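Local coordinates for protein dTDP-4-dehydrorhamnose reductase (Sulfolobus tokodaii, PDB 2GGS) that binds NADPH in a Rossmann-type fold and probably reduces dTDP-4-dehydrorhamnose in the pathway to dTDP-rhamnose, at residues Pro58-Asn63 with Asp99-His104; Glu86-Ile91 with Thr139-Asp144; Val174-Gly179 with Gly229-Val234. All blocks are in the same frame, centred on the assembly; numbering follows the deposited sequence.

How the interactions relate
Interactions 1 and 2 belong to the Rossmann-type part of the chain and touch each other, their centres 11 Å apart. Interaction 1 pairs strands 60-63 and 101-107 of the seven-stranded parallel sheet; interaction 2 packs helix 77-97, which lies between those strands in the chain and leads into 101-107, against helix 129-141, which follows strand 101-107. Their segments therefore alternate along the chain, and together they build sheet and helix layer beside the NADPH. Interaction 3 comes later in sequence, on the opposite side of the chain's centre, about 39 Å from interaction 1 between centres, in a separate two-stranded parallel sheet away from the cofactor.

Interaction 1 (Pro58-Asn63 with Asp99-His104); sequences PDVIIN and DSYIVH
Asn63 and His104 stand side by side at the last rung of strand 60-63, and Asn63 ND2 donates to His104 ND1 at 3.0 Å, consistent with an ND1 that lacks a proton. The amide nitrogen lies in the imidazole plane, which the amide itself meets at 28°. Anti to the backbone N (chi1 -176°), Asn63 CG is placed at the edge of the His104 ring. At the other end, Ser100 OG donates to Pro58 O at 2.7 Å, while Ser100 CB meets Ile61 CD1. Between these ends runs a parallel ladder within a Rossmann-type sheet: Ile61 gives its N to Tyr101 O and receives Val103 N, flanked by Tyr101 N to Asp59 O and Asn63 N to Val103 O. On the face bearing Val60 and Tyr101, Val60 CG2 reaches the ring edge at CD2 (3.9 Å), and Val103 CG2 lies over one ring face, toward the rim. Further out, Asn63 OD1 bonds Thr6 OG1 on the neighbouring strand, which helps fix the amide's rotation; Asn63 lies near Leu43 and His104 near Lys134, both NADPH-binding. Tyr101 OH bonds Lys201 O, and Leu197 of helix 186-199 covers Tyr101, Val103 and Ile62.

Interaction 2 (Glu86-Ile91 with Thr139-Asp144); sequences EAVRHI and TFALQD
Glu86 meets Phe140 through its backbone rather than its carboxylate: its CA lies 3.9 Å from CE2 of the ring, approaching obliquely. Its CB points away, and the side chain touches Phe46 of helix 46-56 and Tyr81. Two residues on, Val88 points its CB at the other segment, and its CG1 touches both Phe140 CB at 4.0 Å and Ala141 CB at 3.8 Å. With CG1 anti to the backbone N (chi1 -177°), the other methyl, CG2, is left for the sheet beneath, where it packs on Asn63 and His104. Ala141 also touches His104, so both helices come down on the same histidine of strand 101-107.

Arg89 makes most of the close approaches to the ring. Its CB sits over one face of Phe140, 3.8 Å from the centroid and 16° off the ring normal, a CH-pi contact displaced a little toward the rim. CG and CD then pass beyond the rim on the same side, beside CD1 and CE1, with CD 3.6 Å from CE1, before the chain bends at chi3. The guanidinium plane ends up inclined by 48° to the ring, and it is methylene carbons, not the charged group, that meet the phenyl. Phe140 is further lined by Tyr81 and Ala85 of helix 77-97, one turn or more earlier. Near the end of helix 129-141, Gln143 folds back and donates NE2 to Phe140 O at 3.2 Å, tying the departing chain to the residue that carries the ring.

This is helix-on-helix packing on one side of the Rossmann-type sheet. The contact is apolar, with CH-pi and van der Waals terms, so cohesion probably depends on close fit: Arg89 CB over the face, its CG and CD at the rim, Val88 against Phe140 CB and Ala141.

Interaction 3 (Val174-Gly179 with Gly229-Val234); sequences VFAFKG and GEVKEV
Phe175 and Val234 meet on one face of the two-stranded sheet, where Val234 CG1 comes up to the ring edge at CD1 (3.8 Å), the side chains crossing obliquely. Lys232 CB, alongside, is 4.2 Å from the same CD1. On the reverse face Val231 CG1 touches both Ala176 CB (4.1 Å) and Val174 CG1 (4.3 Å). Helix 160-169 covers that face at Val174 and Val231 through Leu168, and helix 214-224 reaches Val231 through Phe215, Ala218 and Leu219. This pair lies outside the seven-stranded sheet and away from the NADPH, consistent with the C-terminal substrate-binding part of extended SDR reductases.

Five parallel-ladder bonds join the strands, from Val174 N to Glu230 O at one end to Lys178 N to Val234 O at the other. Val234 N approaches Ala176 O from above the carbonyl plane, 39° out of it, where the strands, at 35° to each other, twist strongly. At the edge, Glu233 extends across toward Lys178: its CG, anti to the backbone N (chi1 -167°), passes 3.4 Å from Ala176 O, and OE2 lies near Lys178 CG. One water donates to both Glu233 OE2 (2.8 Å) and Phe177 O, stitching the carboxylate to the opposite backbone. Lys178 NZ stays 6.7 Å from Glu233 OE1 and forms a weak, long ion pair with Asp235; Lys232 NZ makes a long salt bridge to Glu230 OE1. Backbone bonds and apolar faces thus probably hold this small sheet, the charges at its rim adding little.

Interaction 1 (Pro58-Asn63 with Asp99-His104)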
loop_
_atom_site.group_PDB
_atom_site.type_symbol
_atom_site.label_atom_id
_atom_site.label_comp_id
_atom_site.label_asym_id
_atom_site.label_seq_id
_atom_site.Cartn_x
_atom_site.Cartn_y
_atom_site.Cartn_z
ATOM N N PRO A 58 13.329 12.917 11.649
ATOM C CA PRO A 58 12.047 13.302 11.006
ATOM C C PRO A 58 10.975 13.690 12.005
ATOM O O PRO A 58 10.863 13.056 13.054
ATOM C CB PRO A 58 11.666 12.034 10.219
ATOM C CG PRO A 58 12.314 10.885 11.024
ATOM C CD PRO A 58 13.681 11.511 11.401
ATOM N N ASP A 59 10.184 14.711 11.688
ATOM C CA ASP A 59 9.024 15.069 12.505
ATOM C C ASP A 59 7.975 13.994 12.306
ATOM O O ASP A 59 7.203 13.674 13.213
ATOM C CB ASP A 59 8.444 16.414 12.069
ATOM C CG ASP A 59 9.413 17.562 12.283
ATOM O OD1 ASP A 59 9.884 17.768 13.416
ATOM O OD2 ASP A 59 9.702 18.274 11.320
ATOM N N VAL A 60 7.975 13.457 11.083
ATOM C CA VAL A 60 6.971 12.521 10.606
ATOM C C VAL A 60 7.675 11.350 9.880
ATOM O O VAL A 60 8.629 11.548 9.128
ATOM C CB VAL A 60 5.953 13.226 9.661
ATOM C CG1 VAL A 60 5.004 12.217 9.026
ATOM C CG2 VAL A 60 5.173 14.284 10.453
ATOM N N ILE A 61 7.222 10.126 10.137
ATOM C CA ILE A 61 7.732 8.998 9.387
ATOM C C ILE A 61 6.514 8.377 8.690
ATOM O O ILE A 61 5.583 8.000 9.369
ATOM C CB ILE A 61 8.385 7.934 10.303
ATOM C CG1 ILE A 61 9.614 8.535 11.005
ATOM C CG2 ILE A 61 8.805 6.681 9.500
ATOM C CD1 ILE A 61 9.991 7.776 12.237
ATOM N N ILE A 62 6.570 8.233 7.370
ATOM C CA ILE A 62 5.549 7.460 6.650
ATOM C C ILE A 62 6.185 6.137 6.198
ATOM O O ILE A 62 7.106 6.148 5.354
ATOM C CB ILE A 62 5.005 8.225 5.430
ATOM C CG1 ILE A 62 4.374 9.572 5.831
ATOM C CG2 ILE A 62 3.924 7.383 4.725
ATOM C CD1 ILE A 62 4.122 10.505 4.616
ATOM N N ASN A 63 5.748 5.023 6.809
ATOM C CA ASN A 63 6.338 3.704 6.507
ATOM C C ASN A 63 5.591 3.022 5.368
ATOM O O ASN A 63 4.561 2.351 5.613
ATOM C CB ASN A 63 6.331 2.790 7.732
ATOM C CG ASN A 63 7.029 1.483 7.439
ATOM O OD1 ASN A 63 8.042 1.494 6.732
ATOM N ND2 ASN A 63 6.471 0.356 7.907
ATOM N N ASP A 99 10.233 11.251 19.407
ATOM C CA ASP A 99 8.826 11.632 19.535
ATOM C C ASP A 99 8.218 11.918 18.140
ATOM O O ASP A 99 7.447 12.853 17.963
ATOM C CB ASP A 99 8.671 12.833 20.483
ATOM C CG ASP A 99 7.246 13.098 20.844
ATOM O OD1 ASP A 99 6.470 12.127 20.974
ATOM O OD2 ASP A 99 6.873 14.270 21.000
ATOM N N SER A 100 8.606 11.117 17.157
ATOM C CA SER A 100 8.099 11.279 15.791
ATOM C C SER A 100 6.625 10.892 15.672
ATOM O O SER A 100 6.122 10.064 16.437
ATOM C CB SER A 100 8.858 10.391 14.822
ATOM O OG SER A 100 10.143 10.893 14.563
ATOM N N TYR A 101 5.945 11.493 14.701
ATOM C CA TYR A 101 4.593 11.082 14.368
ATOM C C TYR A 101 4.742 9.940 13.343
ATOM O O TYR A 101 5.279 10.148 12.275
ATOM C CB TYR A 101 3.809 12.264 13.799
ATOM C CG TYR A 101 2.446 11.973 13.210
ATOM C CD1 TYR A 101 1.535 11.149 13.861
ATOM C CD2 TYR A 101 2.041 12.601 12.034
ATOM C CE1 TYR A 101 0.278 10.903 13.326
ATOM C CE2 TYR A 101 0.777 12.354 11.495
ATOM C CZ TYR A 101 -0.093 11.526 12.154
ATOM O OH TYR A 101 -1.339 11.265 11.644
ATOM N N ILE A 102 4.258 8.756 13.701
ATOM C CA ILE A 102 4.455 7.568 12.866
ATOM C C ILE A 102 3.177 7.248 12.078
ATOM O O ILE A 102 2.098 7.104 12.666
ATOM C CB ILE A 102 4.833 6.383 13.726
ATOM C CG1 ILE A 102 6.202 6.654 14.394
ATOM C CG2 ILE A 102 4.838 5.073 12.879
ATOM C CD1 ILE A 102 6.832 5.466 14.964
ATOM N N VAL A 103 3.301 7.166 10.754
ATOM C CA VAL A 103 2.169 6.804 9.872
ATOM C C VAL A 103 2.542 5.526 9.142
ATOM O O VAL A 103 3.511 5.519 8.356
ATOM C CB VAL A 103 1.857 7.929 8.816
ATOM C CG1 VAL A 103 0.696 7.487 7.888
ATOM C CG2 VAL A 103 1.558 9.257 9.519
ATOM N N HIS A 104 1.815 4.440 9.403
ATOM C CA HIS A 104 2.219 3.152 8.881
ATOM C C HIS A 104 1.176 2.713 7.835
ATOM O O HIS A 104 -0.024 2.800 8.084
ATOM C CB HIS A 104 2.279 2.103 10.010
ATOM C CG HIS A 104 2.422 0.715 9.486
ATOM N ND1 HIS A 104 3.575 0.298 8.844
ATOM C CD2 HIS A 104 1.552 -0.324 9.419
ATOM C CE1 HIS A 104 3.406 -0.934 8.409
ATOM N NE2 HIS A 104 2.197 -1.349 8.764
#

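Interaction 2 (Glu86-Ile91 with Thr139-Asp144)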
loop_
_atom_site.group_PDB
_atom_site.type_symbol
_atom_site.label_atom_id
_atom_site.label_comp_id
_atom_site.label_asym_id
_atom_site.label_seq_id
_atom_site.Cartn_x
_atom_site.Cartn_y
_atom_site.Cartn_z
ATOM N N GLU A 86 8.887 -7.099 11.336
ATOM C CA GLU A 86 9.867 -6.779 12.379
ATOM C C GLU A 86 10.471 -5.369 12.226
ATOM O O GLU A 86 10.720 -4.728 13.218
ATOM C CB GLU A 86 10.988 -7.842 12.405
ATOM C CG GLU A 86 11.731 -7.855 13.747
ATOM C CD GLU A 86 12.592 -9.093 13.920
ATOM O OE1 GLU A 86 12.772 -9.839 12.930
ATOM O OE2 GLU A 86 13.077 -9.287 15.053
ATOM N N ALA A 87 10.678 -4.895 10.998
ATOM C CA ALA A 87 11.240 -3.556 10.763
ATOM C C ALA A 87 10.379 -2.508 11.427
ATOM O O ALA A 87 10.891 -1.492 11.918
ATOM C CB ALA A 87 11.408 -3.260 9.262
ATOM N N VAL A 88 9.051 -2.769 11.432
ATOM C CA VAL A 88 8.106 -1.818 12.024
ATOM C C VAL A 88 8.390 -1.644 13.513
ATOM O O VAL A 88 8.272 -0.533 14.045
ATOM C CB VAL A 88 6.629 -2.222 11.780
ATOM C CG1 VAL A 88 5.686 -1.141 12.376
ATOM C CG2 VAL A 88 6.362 -2.380 10.302
ATOM N N ARG A 89 8.754 -2.737 14.199
ATOM C CA ARG A 89 9.077 -2.642 15.617
ATOM C C ARG A 89 10.213 -1.622 15.830
ATOM O O ARG A 89 10.211 -0.794 16.773
ATOM C CB ARG A 89 9.472 -4.003 16.184
ATOM C CG ARG A 89 9.687 -3.886 17.702
ATOM C CD ARG A 89 9.798 -5.241 18.392
ATOM N NE ARG A 89 11.168 -5.733 18.422
ATOM C CZ ARG A 89 12.057 -5.451 19.368
ATOM N NH1 ARG A 89 11.749 -4.632 20.375
ATOM N NH2 ARG A 89 13.272 -5.969 19.280
ATOM N N HIS A 90 11.177 -1.666 14.938
ATOM C CA HIS A 90 12.337 -0.813 15.076
ATOM C C HIS A 90 12.077 0.630 14.630
ATOM O O HIS A 90 12.613 1.557 15.187
ATOM C CB HIS A 90 13.512 -1.475 14.352
ATOM C CG HIS A 90 13.917 -2.758 14.995
ATOM N ND1 HIS A 90 14.733 -2.783 16.106
ATOM C CD2 HIS A 90 13.595 -4.050 14.735
ATOM C CE1 HIS A 90 14.920 -4.038 16.485
ATOM N NE2 HIS A 90 14.228 -4.827 15.688
ATOM N N ILE A 91 11.229 0.813 13.627
ATOM C CA ILE A 91 10.788 2.138 13.274
ATOM C C ILE A 91 10.055 2.812 14.447
ATOM O O ILE A 91 10.338 3.942 14.795
ATOM C CB ILE A 91 9.864 2.076 12.030
ATOM C CG1 ILE A 91 10.693 1.668 10.806
ATOM C CG2 ILE A 91 9.199 3.433 11.819
ATOM C CD1 ILE A 91 9.802 1.422 9.546
ATOM N N THR A 139 0.488 -4.691 14.179
ATOM C CA THR A 139 0.469 -4.950 15.606
ATOM C C THR A 139 1.632 -4.213 16.253
ATOM O O THR A 139 1.466 -3.542 17.289
ATOM C CB THR A 139 0.462 -6.459 15.869
ATOM O OG1 THR A 139 -0.649 -7.047 15.152
ATOM C CG2 THR A 139 0.343 -6.782 17.366
ATOM N N PHE A 140 2.813 -4.269 15.638
ATOM C CA PHE A 140 3.912 -3.465 16.180
ATOM C C PHE A 140 3.636 -1.964 16.109
ATOM O O PHE A 140 4.115 -1.213 16.959
ATOM C CB PHE A 140 5.220 -3.725 15.420
ATOM C CG PHE A 140 5.842 -5.081 15.660
ATOM C CD1 PHE A 140 6.188 -5.524 16.943
ATOM C CD2 PHE A 140 6.127 -5.907 14.560
ATOM C CE1 PHE A 140 6.838 -6.778 17.105
ATOM C CE2 PHE A 140 6.779 -7.179 14.693
ATOM C CZ PHE A 140 7.121 -7.606 15.987
ATOM N N ALA A 141 2.910 -1.532 15.073
ATOM C CA ALA A 141 2.638 -0.108 14.795
ATOM C C ALA A 141 1.557 0.494 15.699
ATOM O O ALA A 141 1.461 1.722 15.801
ATOM C CB ALA A 141 2.277 0.089 13.356
ATOM N N LEU A 142 0.785 -0.364 16.364
ATOM C CA LEU A 142 -0.326 0.085 17.227
ATOM C C LEU A 142 0.200 0.879 18.403
ATOM O O LEU A 142 0.827 0.310 19.280
ATOM C CB LEU A 142 -1.172 -1.108 17.715
ATOM C CG LEU A 142 -2.229 -1.565 16.720
ATOM C CD1 LEU A 142 -2.667 -3.035 16.936
ATOM C CD2 LEU A 142 -3.436 -0.619 16.791
ATOM N N GLN A 143 -0.046 2.197 18.391
ATOM C CA GLN A 143 0.451 3.086 19.437
ATOM C C GLN A 143 -0.583 4.180 19.675
ATOM O O GLN A 143 -1.298 4.569 18.745
ATOM C CB GLN A 143 1.819 3.706 19.072
ATOM C CG GLN A 143 2.938 2.716 18.725
ATOM C CD GLN A 143 3.352 1.827 19.900
ATOM O OE1 GLN A 143 3.309 2.244 21.056
ATOM N NE2 GLN A 143 3.759 0.586 19.601
ATOM N N ASP A 144 -0.661 4.689 20.907
ATOM C CA ASP A 144 -1.647 5.731 21.210
ATOM C C ASP A 144 -1.582 6.899 20.239
ATOM O O ASP A 144 -2.628 7.420 19.832
ATOM C CB ASP A 144 -1.524 6.211 22.657
ATOM C CG ASP A 144 -2.160 5.238 23.647
ATOM O OD1 ASP A 144 -2.176 5.555 24.855
ATOM O OD2 ASP A 144 -2.663 4.169 23.220
#

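Interaction 3 (Val174-Gly179 with Gly229-Val234)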
loop_
_atom_site.group_PDB
_atom_site.type_symbol
_atom_site.label_atom_id
_atom_site.label_comp_id
_atom_site.label_asym_id
_atom_site.label_seq_id
_atom_site.Cartn_x
_atom_site.Cartn_y
_atom_site.Cartn_z
ATOM N N VAL A 174 -6.072 -12.023 -20.375
ATOM C CA VAL A 174 -6.031 -11.677 -18.963
ATOM C C VAL A 174 -6.917 -12.630 -18.188
ATOM O O VAL A 174 -8.097 -12.803 -18.505
ATOM C CB VAL A 174 -6.538 -10.213 -18.710
ATOM C CG1 VAL A 174 -6.828 -10.005 -17.230
ATOM C CG2 VAL A 174 -5.519 -9.214 -19.159
ATOM N N PHE A 175 -6.344 -13.274 -17.175
ATOM C CA PHE A 175 -7.113 -14.101 -16.259
ATOM C C PHE A 175 -7.472 -13.323 -14.995
ATOM O O PHE A 175 -6.614 -13.002 -14.179
ATOM C CB PHE A 175 -6.339 -15.395 -15.969
ATOM C CG PHE A 175 -6.128 -16.222 -17.199
ATOM C CD1 PHE A 175 -7.152 -17.044 -17.666
ATOM C CD2 PHE A 175 -4.969 -16.103 -17.940
ATOM C CE1 PHE A 175 -6.987 -17.782 -18.826
ATOM C CE2 PHE A 175 -4.791 -16.836 -19.110
ATOM C CZ PHE A 175 -5.808 -17.670 -19.555
ATOM N N ALA A 176 -8.741 -12.967 -14.868
ATOM C CA ALA A 176 -9.158 -12.079 -13.801
ATOM C C ALA A 176 -9.758 -12.875 -12.676
ATOM O O ALA A 176 -10.774 -13.549 -12.824
ATOM C CB ALA A 176 -10.146 -10.982 -14.311
ATOM N N PHE A 177 -9.100 -12.790 -11.519
ATOM C CA PHE A 177 -9.599 -13.408 -10.316
ATOM C C PHE A 177 -11.053 -13.020 -10.045
ATOM O O PHE A 177 -11.399 -11.838 -10.055
ATOM C CB PHE A 177 -8.706 -13.001 -9.130
ATOM C CG PHE A 177 -9.148 -13.552 -7.800
ATOM C CD1 PHE A 177 -9.234 -14.936 -7.587
ATOM C CD2 PHE A 177 -9.434 -12.691 -6.731
ATOM C CE1 PHE A 177 -9.627 -15.460 -6.345
ATOM C CE2 PHE A 177 -9.837 -13.199 -5.472
ATOM C CZ PHE A 177 -9.915 -14.599 -5.276
ATOM N N LYS A 178 -11.889 -14.026 -9.801
ATOM C CA LYS A 178 -13.252 -13.792 -9.322
ATOM C C LYS A 178 -13.231 -13.335 -7.872
ATOM O O LYS A 178 -13.157 -14.161 -6.956
ATOM C CB LYS A 178 -14.125 -15.048 -9.473
ATOM C CG LYS A 178 -15.622 -14.840 -9.147
ATOM C CD LYS A 178 -16.394 -16.156 -9.349
ATOM C CE LYS A 178 -17.755 -16.169 -8.712
ATOM N NZ LYS A 178 -18.220 -17.594 -8.672
ATOM N N GLY A 179 -13.318 -12.019 -7.683
ATOM C CA GLY A 179 -13.360 -11.428 -6.351
ATOM C C GLY A 179 -13.258 -9.922 -6.461
ATOM O O GLY A 179 -13.012 -9.392 -7.556
ATOM N N GLY A 229 -7.302 -8.709 -27.252
ATOM C CA GLY A 229 -6.993 -9.635 -26.168
ATOM C C GLY A 229 -8.176 -9.818 -25.256
ATOM O O GLY A 229 -8.912 -8.876 -24.970
ATOM N N GLU A 230 -8.343 -11.024 -24.758
ATOM C CA GLU A 230 -9.550 -11.401 -24.057
ATOM C C GLU A 230 -9.403 -11.300 -22.551
ATOM O O GLU A 230 -8.312 -11.482 -21.999
ATOM C CB GLU A 230 -9.915 -12.832 -24.433
ATOM C CG GLU A 230 -11.128 -13.392 -23.701
ATOM C CD GLU A 230 -11.441 -14.841 -24.057
ATOM O OE1 GLU A 230 -10.569 -15.512 -24.667
ATOM O OE2 GLU A 230 -12.565 -15.297 -23.709
ATOM N N VAL A 231 -10.518 -11.022 -21.887
ATOM C CA VAL A 231 -10.555 -11.139 -20.448
ATOM C C VAL A 231 -11.383 -12.342 -20.059
ATOM O O VAL A 231 -12.578 -12.414 -20.369
ATOM C CB VAL A 231 -11.100 -9.861 -19.742
ATOM C CG1 VAL A 231 -11.016 -10.032 -18.217
ATOM C CG2 VAL A 231 -10.345 -8.632 -20.213
ATOM N N LYS A 232 -10.735 -13.269 -19.355
ATOM C CA LYS A 232 -11.397 -14.423 -18.771
ATOM C C LYS A 232 -11.329 -14.376 -17.262
ATOM O O LYS A 232 -10.240 -14.338 -16.676
ATOM C CB LYS A 232 -10.773 -15.731 -19.281
ATOM C CG LYS A 232 -11.037 -16.013 -20.730
ATOM C CD LYS A 232 -10.874 -17.496 -21.030
ATOM C CE LYS A 232 -10.839 -17.764 -22.536
ATOM N NZ LYS A 232 -10.053 -18.991 -22.905
ATOM N N GLU A 233 -12.497 -14.375 -16.646
ATOM C CA GLU A 233 -12.617 -14.494 -15.206
ATOM C C GLU A 233 -12.384 -15.944 -14.781
ATOM O O GLU A 233 -12.933 -16.879 -15.379
ATOM C CB GLU A 233 -13.997 -14.036 -14.767
ATOM C CG GLU A 233 -14.167 -13.801 -13.279
ATOM C CD GLU A 233 -15.510 -13.160 -12.955
ATOM O OE1 GLU A 233 -16.506 -13.475 -13.648
ATOM O OE2 GLU A 233 -15.594 -12.313 -12.044
ATOM N N VAL A 234 -11.594 -16.128 -13.730
ATOM C CA VAL A 234 -11.310 -17.475 -13.207
ATOM C C VAL A 234 -11.552 -17.522 -11.684
ATOM O O VAL A 234 -11.317 -16.528 -10.990
ATOM C CB VAL A 234 -9.867 -17.926 -13.571
ATOM C CG1 VAL A 234 -9.695 -18.060 -15.074
ATOM C CG2 VAL A 234 -8.825 -16.961 -13.045
HETATM O O HOH W 1 -13.661 -10.665 -10.966
#